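Side-chain contacts in beta-fructofuranosidase (Arabidopsis thaliana, PDB 2OXB), which hydrolyses the terminal non-reducing beta-D-fructofuranoside of sucrose and 1-kestose, and less readily of neokestose and levan, as a cell-wall invertase: residues M130-V135 and S141-P146; T148-Q153 and R158-S163; H190-D193 and M197-C200; Y241-T246 and D252-D257. The protein carries 1 engineered substitution. All coordinates share one frame; numbering follows the deposited sequence.

Contact 1 of 4, residues M130-V135 and S141-P146. With FRU (beta-D-fructofuranose), chain B.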
# COMPACT_ATOMS: atom_id res chain seq x y z
N MET A 130 11.47 -24.92 6.44
CA MET A 130 11.77 -24.25 7.69
C MET A 130 10.61 -24.40 8.65
O MET A 130 9.46 -24.19 8.28
CB MET A 130 12.06 -22.77 7.42
CG MET A 130 13.27 -22.57 6.54
SD MET A 130 13.30 -20.94 5.78
CE MET A 130 13.07 -21.37 4.05
N ALA A 131 10.90 -24.76 9.88
CA ALA A 131 9.84 -24.93 10.84
C ALA A 131 10.32 -24.67 12.26
O ALA A 131 11.47 -24.91 12.60
CB ALA A 131 9.28 -26.34 10.74
N PRO A 132 9.42 -24.15 13.11
CA PRO A 132 9.79 -23.87 14.49
C PRO A 132 9.88 -25.20 15.23
O PRO A 132 8.98 -26.03 15.12
CB PRO A 132 8.64 -22.99 14.97
CG PRO A 132 7.47 -23.53 14.21
CD PRO A 132 8.04 -23.72 12.82
N ASP A 133 10.98 -25.41 15.96
CA ASP A 133 11.18 -26.65 16.69
C ASP A 133 11.75 -26.42 18.09
O ASP A 133 11.67 -25.31 18.62
CB ASP A 133 12.11 -27.58 15.91
CG ASP A 133 13.42 -26.92 15.57
OD1 ASP A 133 13.83 -26.02 16.33
OD2 ASP A 133 14.04 -27.30 14.55
N ALA A 134 12.31 -27.47 18.69
CA ALA A 134 12.88 -27.39 20.03
C ALA A 134 14.22 -26.67 20.08
O ALA A 134 14.55 -26.03 21.09
CB ALA A 134 13.02 -28.78 20.63
N VAL A 135 14.99 -26.76 19.00
CA VAL A 135 16.28 -26.09 18.96
C VAL A 135 16.12 -24.60 18.62
O VAL A 135 16.55 -23.74 19.40
CB VAL A 135 17.25 -26.80 17.97
CG1 VAL A 135 16.66 -26.84 16.57
CG2 VAL A 135 18.60 -26.09 17.97
N SER A 141 3.18 -20.32 16.50
CA SER A 141 2.00 -19.59 16.05
C SER A 141 2.37 -18.17 15.65
O SER A 141 1.51 -17.31 15.53
CB SER A 141 0.95 -19.55 17.16
OG SER A 141 0.51 -20.85 17.47
N SER A 142 3.67 -17.94 15.46
CA SER A 142 4.16 -16.64 15.06
C SER A 142 5.45 -16.76 14.26
O SER A 142 6.47 -16.20 14.65
CB SER A 142 4.37 -15.75 16.29
OG SER A 142 3.39 -14.71 16.32
N PHE A 143 5.37 -17.47 13.13
CA PHE A 143 6.51 -17.70 12.23
C PHE A 143 6.02 -17.85 10.78
O PHE A 143 6.08 -18.93 10.19
CB PHE A 143 7.26 -18.98 12.65
CG PHE A 143 8.44 -19.32 11.78
CD1 PHE A 143 9.45 -18.39 11.55
CD2 PHE A 143 8.55 -20.58 11.21
CE1 PHE A 143 10.58 -18.73 10.79
CE2 PHE A 143 9.67 -20.92 10.45
CZ PHE A 143 10.68 -19.99 10.24
N ARG A 144 5.56 -16.74 10.21
CA ARG A 144 5.04 -16.77 8.86
C ARG A 144 5.41 -15.55 8.03
O ARG A 144 6.11 -14.64 8.50
CB ARG A 144 3.50 -16.91 8.91
CG ARG A 144 2.71 -15.60 8.78
CD ARG A 144 2.58 -14.81 10.07
NE ARG A 144 1.63 -15.41 11.00
CZ ARG A 144 1.34 -14.90 12.19
NH1 ARG A 144 1.92 -13.79 12.58
NH2 ARG A 144 0.47 -15.51 12.98
N ASP A 145 4.94 -15.56 6.79
CA ASP A 145 5.14 -14.48 5.84
C ASP A 145 6.56 -14.29 5.35
O ASP A 145 7.18 -13.26 5.57
CB ASP A 145 4.63 -13.19 6.45
CG ASP A 145 3.19 -13.30 6.85
OD1 ASP A 145 2.52 -14.22 6.33
OD2 ASP A 145 2.72 -12.48 7.66
N PRO A 146 7.09 -15.31 4.66
CA PRO A 146 8.45 -15.25 4.12
C PRO A 146 8.51 -14.32 2.92
O PRO A 146 7.64 -14.31 2.05
CB PRO A 146 8.74 -16.69 3.74
CG PRO A 146 7.40 -17.21 3.35
CD PRO A 146 6.49 -16.63 4.42
C1 FRU B . -2.11 -10.31 7.38
C2 FRU B . -2.17 -11.76 7.86
C3 FRU B . -0.83 -12.49 7.61
C4 FRU B . -1.24 -13.91 7.35
C5 FRU B . -2.60 -13.71 6.69
C6 FRU B . -3.66 -14.70 7.14
O1 FRU B . -1.19 -9.55 8.14
O2 FRU B . -2.60 -12.03 9.24
O3 FRU B . 0.06 -12.43 8.72
O4 FRU B . -0.32 -14.58 6.47
O5 FRU B . -3.08 -12.42 7.02
O6 FRU B . -3.33 -15.98 6.61

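Contact 2 of 4, residues T148-Q153 and R158-S163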
# COMPACT_ATOMS: atom_id res chain seq x y z
N THR A 148 10.76 -12.40 -0.36
CA THR A 148 11.43 -12.86 -1.55
C THR A 148 12.85 -13.14 -1.08
O THR A 148 13.31 -12.56 -0.08
CB THR A 148 11.46 -11.76 -2.64
OG1 THR A 148 10.13 -11.51 -3.11
CG2 THR A 148 12.35 -12.17 -3.81
N ALA A 149 13.54 -14.01 -1.80
CA ALA A 149 14.90 -14.38 -1.44
C ALA A 149 15.96 -13.71 -2.32
O ALA A 149 15.82 -13.62 -3.54
CB ALA A 149 15.04 -15.90 -1.50
N TRP A 150 17.03 -13.26 -1.66
CA TRP A 150 18.15 -12.59 -2.30
C TRP A 150 19.45 -13.33 -2.00
O TRP A 150 19.75 -13.65 -0.85
CB TRP A 150 18.24 -11.15 -1.80
CG TRP A 150 18.51 -11.05 -0.32
CD1 TRP A 150 19.72 -10.86 0.28
CD2 TRP A 150 17.53 -11.09 0.73
NE1 TRP A 150 19.56 -10.77 1.64
CE2 TRP A 150 18.23 -10.91 1.95
CE3 TRP A 150 16.14 -11.26 0.77
CZ2 TRP A 150 17.58 -10.90 3.19
CZ3 TRP A 150 15.49 -11.25 2.00
CH2 TRP A 150 16.21 -11.06 3.19
N LEU A 151 20.21 -13.57 -3.07
CA LEU A 151 21.49 -14.28 -3.02
C LEU A 151 22.48 -13.75 -1.98
O LEU A 151 22.35 -14.00 -0.79
CB LEU A 151 22.14 -14.22 -4.41
CG LEU A 151 23.36 -15.11 -4.65
CD1 LEU A 151 22.92 -16.58 -4.61
CD2 LEU A 151 23.98 -14.77 -6.01
N GLY A 152 23.49 -13.02 -2.46
CA GLY A 152 24.49 -12.46 -1.58
C GLY A 152 25.83 -12.30 -2.27
O GLY A 152 25.95 -12.54 -3.47
N GLN A 153 26.84 -11.89 -1.50
CA GLN A 153 28.17 -11.73 -2.06
C GLN A 153 28.76 -13.13 -2.22
O GLN A 153 29.95 -13.29 -2.45
CB GLN A 153 29.06 -10.89 -1.13
CG GLN A 153 29.89 -9.82 -1.87
CD GLN A 153 31.33 -9.69 -1.35
OE1 GLN A 153 31.56 -9.58 -0.15
NE2 GLN A 153 32.29 -9.68 -2.27
N ARG A 158 19.55 -15.67 1.00
CA ARG A 158 19.02 -15.14 2.25
C ARG A 158 17.55 -14.76 2.10
O ARG A 158 17.10 -14.37 1.03
CB ARG A 158 19.85 -13.93 2.72
CG ARG A 158 21.31 -14.26 3.13
CD ARG A 158 22.32 -13.40 2.37
NE ARG A 158 23.72 -13.78 2.60
CZ ARG A 158 24.45 -13.43 3.66
NH1 ARG A 158 23.91 -12.69 4.63
NH2 ARG A 158 25.72 -13.81 3.75
N VAL A 159 16.81 -14.93 3.19
CA VAL A 159 15.39 -14.59 3.25
C VAL A 159 15.05 -14.35 4.72
O VAL A 159 15.78 -14.78 5.61
CB VAL A 159 14.48 -15.72 2.70
CG1 VAL A 159 14.42 -16.90 3.67
CG2 VAL A 159 13.09 -15.18 2.43
N ILE A 160 13.95 -13.65 4.98
CA ILE A 160 13.56 -13.38 6.35
C ILE A 160 12.09 -13.71 6.59
O ILE A 160 11.26 -13.66 5.68
CB ILE A 160 13.79 -11.91 6.71
CG1 ILE A 160 13.11 -11.02 5.68
CG2 ILE A 160 15.30 -11.63 6.80
CD1 ILE A 160 13.15 -9.55 6.02
N ILE A 161 11.78 -14.06 7.83
CA ILE A 161 10.41 -14.41 8.17
C ILE A 161 9.97 -13.55 9.32
O ILE A 161 10.80 -13.07 10.09
CB ILE A 161 10.30 -15.91 8.53
CG1 ILE A 161 10.70 -16.76 7.32
CG2 ILE A 161 8.88 -16.25 8.92
CD1 ILE A 161 12.18 -16.80 7.07
N GLY A 162 8.67 -13.35 9.45
CA GLY A 162 8.18 -12.51 10.52
C GLY A 162 7.82 -13.28 11.78
O GLY A 162 6.99 -14.19 11.75
N SER A 163 8.46 -12.92 12.89
CA SER A 163 8.16 -13.57 14.16
C SER A 163 8.01 -12.57 15.30
O SER A 163 7.72 -11.39 15.09
CB SER A 163 9.23 -14.61 14.52
OG SER A 163 9.04 -15.80 13.78

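Contact 3 of 4, residues H190-D193 and M197-C200. Engineered in segment 197-200: Gln199 (natural residue Glu). With GLC (alpha-D-glucopyranose), chain C; FRU (beta-D-fructofuranose), chain B.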
# COMPACT_ATOMS: atom_id res chain seq x y z
N HIS A 190 17.01 -7.63 11.64
CA HIS A 190 16.75 -6.50 12.54
C HIS A 190 15.66 -6.90 13.53
O HIS A 190 15.25 -8.06 13.56
CB HIS A 190 16.31 -5.26 11.75
CG HIS A 190 16.36 -3.99 12.55
ND1 HIS A 190 17.54 -3.43 12.99
CD2 HIS A 190 15.37 -3.23 13.07
CE1 HIS A 190 17.27 -2.38 13.74
NE2 HIS A 190 15.96 -2.24 13.81
N TYR A 191 15.20 -5.94 14.33
CA TYR A 191 14.16 -6.18 15.32
C TYR A 191 13.88 -4.86 16.03
O TYR A 191 14.66 -3.91 15.91
CB TYR A 191 14.62 -7.24 16.34
CG TYR A 191 15.72 -6.75 17.27
CD1 TYR A 191 15.42 -6.02 18.43
CD2 TYR A 191 17.07 -6.97 16.97
CE1 TYR A 191 16.44 -5.51 19.24
CE2 TYR A 191 18.08 -6.47 17.78
CZ TYR A 191 17.76 -5.74 18.91
OH TYR A 191 18.76 -5.23 19.70
N ASP A 192 12.79 -4.81 16.77
CA ASP A 192 12.41 -3.61 17.51
C ASP A 192 11.62 -4.03 18.76
O ASP A 192 10.76 -4.90 18.67
CB ASP A 192 11.57 -2.68 16.62
CG ASP A 192 12.41 -1.84 15.66
OD1 ASP A 192 13.08 -2.40 14.77
OD2 ASP A 192 12.40 -0.60 15.80
N ASP A 193 11.92 -3.43 19.91
CA ASP A 193 11.21 -3.77 21.15
C ASP A 193 10.00 -2.87 21.34
O ASP A 193 10.04 -1.68 21.02
CB ASP A 193 12.15 -3.64 22.37
CG ASP A 193 12.60 -5.00 22.90
OD1 ASP A 193 13.75 -5.10 23.37
OD2 ASP A 193 11.80 -5.96 22.85
N MET A 197 4.22 -8.49 17.09
CA MET A 197 4.61 -9.36 15.99
C MET A 197 4.97 -8.54 14.75
O MET A 197 4.46 -7.44 14.56
CB MET A 197 3.45 -10.29 15.65
CG MET A 197 3.63 -11.12 14.39
SD MET A 197 4.62 -12.57 14.66
CE MET A 197 4.60 -13.33 13.05
N TRP A 198 5.84 -9.10 13.92
CA TRP A 198 6.23 -8.46 12.68
C TRP A 198 5.65 -9.30 11.56
O TRP A 198 5.99 -10.48 11.43
CB TRP A 198 7.74 -8.45 12.53
CG TRP A 198 8.40 -7.24 13.10
CD1 TRP A 198 7.96 -6.45 14.12
CD2 TRP A 198 9.70 -6.76 12.75
NE1 TRP A 198 8.91 -5.51 14.43
CE2 TRP A 198 9.99 -5.68 13.61
CE3 TRP A 198 10.66 -7.15 11.80
CZ2 TRP A 198 11.19 -4.98 13.54
CZ3 TRP A 198 11.86 -6.45 11.74
CH2 TRP A 198 12.11 -5.37 12.61
N GLN A 199 4.78 -8.70 10.75
CA GLN A 199 4.17 -9.42 9.63
C GLN A 199 4.58 -8.93 8.28
O GLN A 199 5.21 -7.89 8.15
CB GLN A 199 2.65 -9.39 9.73
CG GLN A 199 2.09 -10.42 10.67
CD GLN A 199 0.91 -9.89 11.43
OE1 GLN A 199 -0.14 -9.62 10.84
NE2 GLN A 199 1.07 -9.72 12.75
N CYS A 200 4.20 -9.69 7.26
CA CYS A 200 4.51 -9.36 5.87
C CYS A 200 5.76 -8.50 5.73
O CYS A 200 5.68 -7.33 5.35
CB CYS A 200 3.32 -8.64 5.20
SG CYS A 200 1.95 -9.73 4.82
C1 GLC C . -2.92 -10.92 10.15
C2 GLC C . -2.63 -11.35 11.61
C3 GLC C . -3.63 -12.39 12.12
C4 GLC C . -5.02 -11.75 12.02
C5 GLC C . -5.32 -11.37 10.55
C6 GLC C . -6.69 -10.70 10.36
O2 GLC C . -1.29 -11.86 11.68
O3 GLC C . -3.34 -12.75 13.48
O4 GLC C . -5.98 -12.68 12.50
O5 GLC C . -4.32 -10.45 10.05
O6 GLC C . -6.81 -9.57 11.23
C1 FRU B . -2.11 -10.31 7.38
C2 FRU B . -2.17 -11.76 7.86
C3 FRU B . -0.83 -12.49 7.61
C4 FRU B . -1.24 -13.91 7.35
C5 FRU B . -2.60 -13.71 6.69
C6 FRU B . -3.66 -14.70 7.14
O1 FRU B . -1.19 -9.55 8.14
O2 FRU B . -2.60 -12.03 9.24
O3 FRU B . 0.06 -12.43 8.72
O4 FRU B . -0.32 -14.58 6.47
O5 FRU B . -3.08 -12.42 7.02
O6 FRU B . -3.33 -15.98 6.61

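Contact 4 of 4, residues Y241-T246 and D252-D257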
# COMPACT_ATOMS: atom_id res chain seq x y z
N TYR A 241 4.92 -0.03 8.16
CA TYR A 241 6.07 0.84 8.42
C TYR A 241 7.32 0.38 7.67
O TYR A 241 7.60 -0.81 7.59
CB TYR A 241 6.37 0.88 9.92
CG TYR A 241 5.20 1.36 10.76
CD1 TYR A 241 4.12 0.53 11.03
CD2 TYR A 241 5.15 2.68 11.22
CE1 TYR A 241 3.02 0.99 11.74
CE2 TYR A 241 4.05 3.15 11.93
CZ TYR A 241 2.99 2.30 12.19
OH TYR A 241 1.87 2.76 12.86
N TYR A 242 8.07 1.30 7.10
CA TYR A 242 9.30 0.89 6.42
C TYR A 242 10.39 1.72 7.04
O TYR A 242 10.15 2.51 7.97
CB TYR A 242 9.25 1.12 4.89
CG TYR A 242 9.01 2.55 4.47
CD1 TYR A 242 10.07 3.42 4.21
CD2 TYR A 242 7.72 3.05 4.39
CE1 TYR A 242 9.83 4.76 3.88
CE2 TYR A 242 7.47 4.38 4.07
CZ TYR A 242 8.51 5.23 3.82
OH TYR A 242 8.22 6.55 3.53
N THR A 243 11.59 1.54 6.54
CA THR A 243 12.71 2.26 7.05
C THR A 243 13.80 2.03 6.05
O THR A 243 13.88 0.97 5.42
CB THR A 243 13.14 1.72 8.41
OG1 THR A 243 14.57 1.71 8.50
CG2 THR A 243 12.61 0.30 8.62
N ILE A 244 14.63 3.05 5.90
CA ILE A 244 15.73 3.05 4.96
C ILE A 244 17.07 3.01 5.72
O ILE A 244 17.19 3.54 6.82
CB ILE A 244 15.65 4.32 4.09
CG1 ILE A 244 14.19 4.50 3.61
CG2 ILE A 244 16.60 4.20 2.93
CD1 ILE A 244 13.85 5.91 3.09
N GLY A 245 18.07 2.35 5.13
CA GLY A 245 19.37 2.27 5.77
C GLY A 245 20.46 1.62 4.93
O GLY A 245 20.58 1.88 3.74
N THR A 246 21.26 0.76 5.55
CA THR A 246 22.33 0.08 4.84
C THR A 246 22.23 -1.41 5.19
O THR A 246 21.38 -1.79 5.98
CB THR A 246 23.72 0.63 5.27
OG1 THR A 246 23.57 1.99 5.74
CG2 THR A 246 24.69 0.63 4.09
N ASP A 252 25.00 -9.59 8.47
CA ASP A 252 23.71 -9.82 7.83
C ASP A 252 22.61 -9.05 8.55
O ASP A 252 21.46 -9.51 8.67
CB ASP A 252 23.39 -11.32 7.84
CG ASP A 252 24.65 -12.19 7.78
OD1 ASP A 252 25.58 -11.86 7.00
OD2 ASP A 252 24.71 -13.22 8.50
N LYS A 253 22.95 -7.86 9.03
CA LYS A 253 21.99 -7.05 9.75
C LYS A 253 21.58 -5.82 8.97
O LYS A 253 22.31 -5.34 8.11
CB LYS A 253 22.56 -6.62 11.10
CG LYS A 253 21.59 -5.82 11.95
CD LYS A 253 22.21 -5.38 13.27
CE LYS A 253 21.19 -4.69 14.16
NZ LYS A 253 20.54 -3.53 13.47
N PHE A 254 20.39 -5.33 9.27
CA PHE A 254 19.93 -4.13 8.62
C PHE A 254 20.17 -2.96 9.55
O PHE A 254 19.79 -2.99 10.73
CB PHE A 254 18.45 -4.23 8.29
CG PHE A 254 17.92 -3.01 7.61
CD1 PHE A 254 18.48 -2.58 6.40
CD2 PHE A 254 16.90 -2.26 8.18
CE1 PHE A 254 18.04 -1.42 5.77
CE2 PHE A 254 16.45 -1.09 7.56
CZ PHE A 254 17.03 -0.67 6.35
N VAL A 255 20.81 -1.92 9.02
CA VAL A 255 21.11 -0.73 9.79
C VAL A 255 20.35 0.49 9.24
O VAL A 255 20.74 1.06 8.22
CB VAL A 255 22.63 -0.41 9.76
CG1 VAL A 255 22.94 0.68 10.76
CG2 VAL A 255 23.44 -1.66 10.05
N PRO A 256 19.26 0.89 9.90
CA PRO A 256 18.48 2.04 9.43
C PRO A 256 19.28 3.35 9.48
O PRO A 256 20.26 3.47 10.21
CB PRO A 256 17.28 2.06 10.37
CG PRO A 256 17.83 1.45 11.63
CD PRO A 256 18.64 0.29 11.10
N ASP A 257 18.83 4.34 8.71
CA ASP A 257 19.51 5.62 8.68
C ASP A 257 19.39 6.40 9.97
O ASP A 257 18.41 6.28 10.72
CB ASP A 257 19.03 6.48 7.51
CG ASP A 257 19.69 6.10 6.21
OD1 ASP A 257 20.93 6.15 6.15
OD2 ASP A 257 18.97 5.76 5.26

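Contact 1 of 4, residues M130-V135 and S141-P146
Phe143 packs its ring against the chain at Met130, Ala131 and Pro132. The closest touch is at Pro132, where CD lies 3.6 Å from Phe143 CD2. The two side chains cross obliquely there. Farther along the ring, Phe143 CZ meets Met130 CB at 4.2 Å. The Met130 O atom lies near the ring plane, 3.9 Å from Phe143 CE2. The CB of Met130 faces the segment 141-146, but the rest of its chain bends away. Phe143 holds CG anti to its backbone N (chi1 179°), which carries the ring across to the loop 130-135. The contact is apolar and buried.

Two residues on, the same segment turns polar. Arg144, Asp145 and Pro146 form the RDP motif of glycosyl hydrolase family 32. Asp145 takes one fructose hydroxyl on each carboxylate oxygen. FRU O4 donates to Asp145 OD1 at 2.9 Å, and FRU O3 donates to Asp145 OD2 at 2.9 Å. The same OD2 also accepts from Cys200 N, which should help fix the rotation of the carboxylate. Arg144 CD lies 3.7 Å from FRU O3.

Both segments belong to the long loop between strands 121-123 and 157-165. Strand 103-110 borders them through Gln103 and Gln105, and Ile161 and Ser163 of strand 157-165 also touch Phe143.

Contact 2 of 4, residues T148-Q153 and R158-S163
Arg158 O is approached by three groups of the segment 148-153. Trp150 N donates to it at 2.9 Å. Ala149 CA comes to 3.3 Å of Arg158 O in a CA-H...O contact. The Trp150 ring presents one face to the same oxygen. The return bond runs from Arg158 N to Trp150 O at 2.7 Å. The two bonds make Trp150 and Arg158 an antiparallel hydrogen-bonded pair.

The indole is folded back over its partner. Its CG sits between the backbone N and the carbonyl carbon (chi1 63°), and this lays the ring over the backbone of Arg158 and Val159. Arg158 CB stands over the five-membered ring in a CH-pi contact, 3.7 Å from its centroid. At the far edge, Ile160 CG2 meets Trp150 CH2 at 3.8 Å, near the ring plane.

This belongs to the five-bladed propeller of the family 32 N-terminal domain. Strand 157-165 pairs with 168-176 on one side. On its other edge the chain is hydrogen-bonded to it at Arg144, Thr147 and Trp150, and 148-153 meets it at the single bridge of Trp150 and Arg158.

The Arg158 chain bends at chi2 and runs past the next carbonyl, with CD 3.2 Å from Leu151 O. That oxygen lies near the guanidinium plane, at its edge. The charged end goes on to a salt bridge between Arg158 NH1 and Asp252 OD1. On the other side of the bridge, Val159 CG2 rests 3.6 Å from Thr148 O. Phe203 meets the Trp150 ring with the two planes at about 45°.

Contact 3 of 4, residues H190-D193 and M197-C200
Trp198 drives the far edge of its indole against the chain at His190, Tyr191 and Asp192. This is the packed part of the contact. Trp198 CH2 touches Tyr191 CA at 3.5 Å and His190 CD2 at 3.9 Å. The two rings meet edge to edge at that last point, since each atom lies near the plane of the other ring. On the next corner, Asp192 OD1 comes to 3.4 Å of Trp198 CZ2, again at the ring edge. The carboxylate is turned 40° from the indole plane. The CG of Trp198 lies beside its backbone N (chi1 -90°), and the indole reaches out to the segment 190-193.

The polar ends here are tied to other parts of the chain. His190 ND1 is hydrogen-bonded to Lys253 NZ, and Asp192 OD2 accepts from Met262 N. Leu230 and Ile232 of strand 226-234 also pack on Trp198.

The outer side is looser. Tyr191 CB points away from Trp198; the residue is partly exposed, and its ring makes a cation-pi contact with Arg168. Asp193 is exposed and forms a salt bridge with the same arginine.

Beyond Trp198 the chain enters the sucrose site. Gln199 is an engineered residue, Glu in the natural enzyme. Its OE1 accepts from FRU O1 at 2.9 Å and from GLC O2 at 2.7 Å. In this variant the amide oxygen meets both sugars; Tyr275 OH is hydrogen-bonded to it as well. Gln199 and Cys200 occupy the place of the Glu-Cys pair characteristic of family 32 propellers.

Contact 4 of 4, residues Y241-T246 and D252-D257
A beta hairpin joins strands 240-248 and 253-256, and this contact is its strongly twisted pairing. The axes of the two strand segments cross at 111° and come within 4.4 Å of each other. Thr246 and Val255 form the antiparallel hydrogen-bonded pair. Thr246 N donates to Val255 O at 2.7 Å, and Val255 N returns a bond to Thr246 O at 3.1 Å. Their side chains stand on the same, exposed face. Next comes the non-hydrogen-bonded pair of Gly245 and Pro256. Gly245 has no side chain, and its CA comes close to the backbone of Val255 and Pro256. Beyond it, Asp257 N donates to Ile244 O at 2.6 Å.

The buried Phe254 ring reaches the other strand at Gly245 and Thr246. Its CG is anti to the backbone N (chi1 -180°). Phe254 CZ lies 3.4 Å from Gly245 N. Thr243 OG1 meets the ring edge in plane, 3.5 Å from Phe254 CE2. The same oxygen is 3.3 Å from Pro256 CB. Asp257 brings its carboxylate beside Ile244, with OD2 3.7 Å from Ile244 CG2. The extended Lys253 chain turns at its last torsion, and NZ donates to Phe254 O.

Strand 240-248 also pairs with 226-234, and Phe254 is backbone-bonded to Leu189 of strand 182-192, so the hairpin links those two strands. Phe203 of strand 201-207 meets the Phe254 ring nearly at right angles, and His228 of strand 226-234 touches it.

All four contacts lie in the family 32 N-terminal domain. Contacts 1, 2 and 3 are buried; contact 4 is partly buried, with Thr246 and Val255 exposed. Contacts 2 and 4 rest on backbone pairing, a single bridge in one and a twisted hairpin in the other. Contacts 1 and 3 instead bring one aromatic ring against a chain segment, and each has a neighbouring residue that binds the fructose. The set is continuous. Ser142 O meets Ser163 OG between contacts 1 and 2, and Ser163 O meets Trp198 N between contacts 2 and 3. Contact 4 has charged or polar links to contacts 2 and 3, but does not touch contact 1.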